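Local coordinates for lysozyme inhibitor LprI-like N-terminal domain-containing protein (Burkholderia thailandensis, PDB 6AR7), which is of unknown function but is probably related to the LprI-type lysozyme inhibitors of bacteria, at residues A94-V97 with R98-E102. Residues are numbered along the deposited sequence; the frame is centred on the assembly and turned at random.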
loop_
_atom_site.group_PDB
_atom_site.type_symbol
_atom_site.label_atom_id
_atom_site.label_comp_id
_atom_site.label_asym_id
_atom_site.label_seq_id
_atom_site.Cartn_x
_atom_site.Cartn_y
_atom_site.Cartn_z
ATOM N N ALA A 94 3.000 -0.248 10.253
ATOM C CA ALA A 94 3.902 -1.267 10.793
ATOM C C ALA A 94 3.534 -1.631 12.226
ATOM O O ALA A 94 3.645 -2.795 12.624
ATOM C CB ALA A 94 5.354 -0.788 10.711
ATOM N N HIS A 95 3.094 -0.647 13.023
ATOM C CA HIS A 95 2.649 -0.952 14.380
ATOM C C HIS A 95 1.396 -1.812 14.358
ATOM O O HIS A 95 1.215 -2.678 15.219
ATOM C CB HIS A 95 2.353 0.333 15.162
ATOM C CG HIS A 95 3.502 1.290 15.229
ATOM N ND1 HIS A 95 4.815 0.884 15.289
ATOM C CD2 HIS A 95 3.528 2.643 15.247
ATOM C CE1 HIS A 95 5.601 1.943 15.341
ATOM N NE2 HIS A 95 4.844 3.023 15.324
ATOM N N LEU A 96 0.500 -1.560 13.401
ATOM C CA LEU A 96 -0.720 -2.353 13.299
ATOM C C LEU A 96 -0.400 -3.772 12.858
ATOM O O LEU A 96 -0.965 -4.739 13.383
ATOM C CB LEU A 96 -1.696 -1.696 12.318
ATOM C CG LEU A 96 -2.955 -2.495 11.943
ATOM C CD1 LEU A 96 -3.768 -2.857 13.186
ATOM C CD2 LEU A 96 -3.822 -1.683 10.939
ATOM N N VAL A 97 0.520 -3.914 11.906
ATOM C CA VAL A 97 0.917 -5.249 11.472
ATOM C C VAL A 97 1.486 -6.043 12.648
ATOM O O VAL A 97 1.168 -7.222 12.839
ATOM C CB VAL A 97 1.910 -5.141 10.306
ATOM C CG1 VAL A 97 2.555 -6.496 10.025
ATOM C CG2 VAL A 97 1.200 -4.622 9.073
ATOM N N ARG A 98 2.334 -5.411 13.457
ATOM C CA ARG A 98 2.906 -6.131 14.592
ATOM C C ARG A 98 1.843 -6.500 15.613
ATOM O O ARG A 98 1.826 -7.631 16.115
ATOM C CB ARG A 98 4.002 -5.312 15.262
ATOM C CG ARG A 98 4.599 -6.039 16.470
ATOM C CD ARG A 98 5.666 -5.227 17.164
ATOM N NE ARG A 98 5.296 -3.820 17.269
ATOM C CZ ARG A 98 5.816 -2.855 16.515
ATOM N NH1 ARG A 98 6.737 -3.144 15.601
ATOM N NH2 ARG A 98 5.417 -1.602 16.673
ATOM N N ALA A 99 0.942 -5.568 15.927
ATOM C CA ALA A 99 -0.094 -5.862 16.908
ATOM C C ALA A 99 -0.964 -7.029 16.464
ATOM O O ALA A 99 -1.373 -7.848 17.288
ATOM C CB ALA A 99 -0.955 -4.623 17.145
ATOM N N VAL A 100 -1.254 -7.140 15.169
ATOM C CA VAL A 100 -2.074 -8.257 14.711
ATOM C C VAL A 100 -1.290 -9.563 14.778
ATOM O O VAL A 100 -1.763 -10.562 15.327
ATOM C CB VAL A 100 -2.619 -7.995 13.294
ATOM C CG1 VAL A 100 -3.160 -9.293 12.687
ATOM C CG2 VAL A 100 -3.734 -6.939 13.347
ATOM N N TYR A 101 -0.083 -9.585 14.218
ATOM C CA TYR A 101 0.604 -10.858 14.070
ATOM C C TYR A 101 1.334 -11.327 15.321
ATOM O O TYR A 101 1.687 -12.509 15.396
ATOM C CB TYR A 101 1.565 -10.793 12.886
ATOM C CG TYR A 101 0.835 -10.913 11.572
ATOM C CD1 TYR A 101 0.474 -12.163 11.078
ATOM C CD2 TYR A 101 0.503 -9.789 10.832
ATOM C CE1 TYR A 101 -0.186 -12.287 9.862
ATOM C CE2 TYR A 101 -0.158 -9.901 9.612
ATOM C CZ TYR A 101 -0.493 -11.148 9.136
ATOM O OH TYR A 101 -1.146 -11.261 7.943
ATOM N N GLU A 102 1.538 -10.465 16.314
ATOM C CA GLU A 102 2.100 -10.967 17.561
ATOM C C GLU A 102 1.093 -11.792 18.354
ATOM O O GLU A 102 1.476 -12.429 19.337
ATOM C CB GLU A 102 2.627 -9.812 18.413
ATOM C CG GLU A 102 1.537 -8.936 19.030
ATOM C CD GLU A 102 2.105 -7.894 19.987
ATOM O OE1 GLU A 102 3.340 -7.906 20.211
ATOM O OE2 GLU A 102 1.321 -7.065 20.509
HETATM O O HOH W 1 2.713 -3.199 18.298
#
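Four successive i to i+4 backbone hydrogen bonds join A94–V97 to R98–Y101, the straightest running from Y101 N to V97 O (3.0 Å). R98 N reaches A94 O and A99 N reaches H95 O, each at 3.0 Å. On the exposed side, H95 and R98 run alongside one another, pointing the same way. R98 NH2 comes to the edge of the imidazole, near its plane, and donates a weak bond to H95 ND1 (2.9 Å); the N-H...N angle is just 128°, and the guanidinium is turned 50° from the ring. The arginine chain starts out extended, then bends at its third torsion (chi3 41°), which brings the guanidinium back along the helix toward the histidine. R98 NE donates to a water oxygen at 2.8 Å, and the same water gives a weak bond to H95 O.

Away from this polar pair, the apolar side chains pair four residues apart. L96 CD1 lies 4.1 Å from V100 CG2, the two side chains side by side, pointing the same way and buried against F220 of helix 203-223. V97 CG1 instead meets the Y101 ring at CD2 (4.0 Å), and both side chains also touch S113 of helix 107-136. The i to i+4 ladder is that of an alpha-helix, and the split between exposed H95 and R98 and buried L96, A99 and V100 makes it amphipathic, here in the last turns of helix 73-101 within this all-helical LprI-like fold.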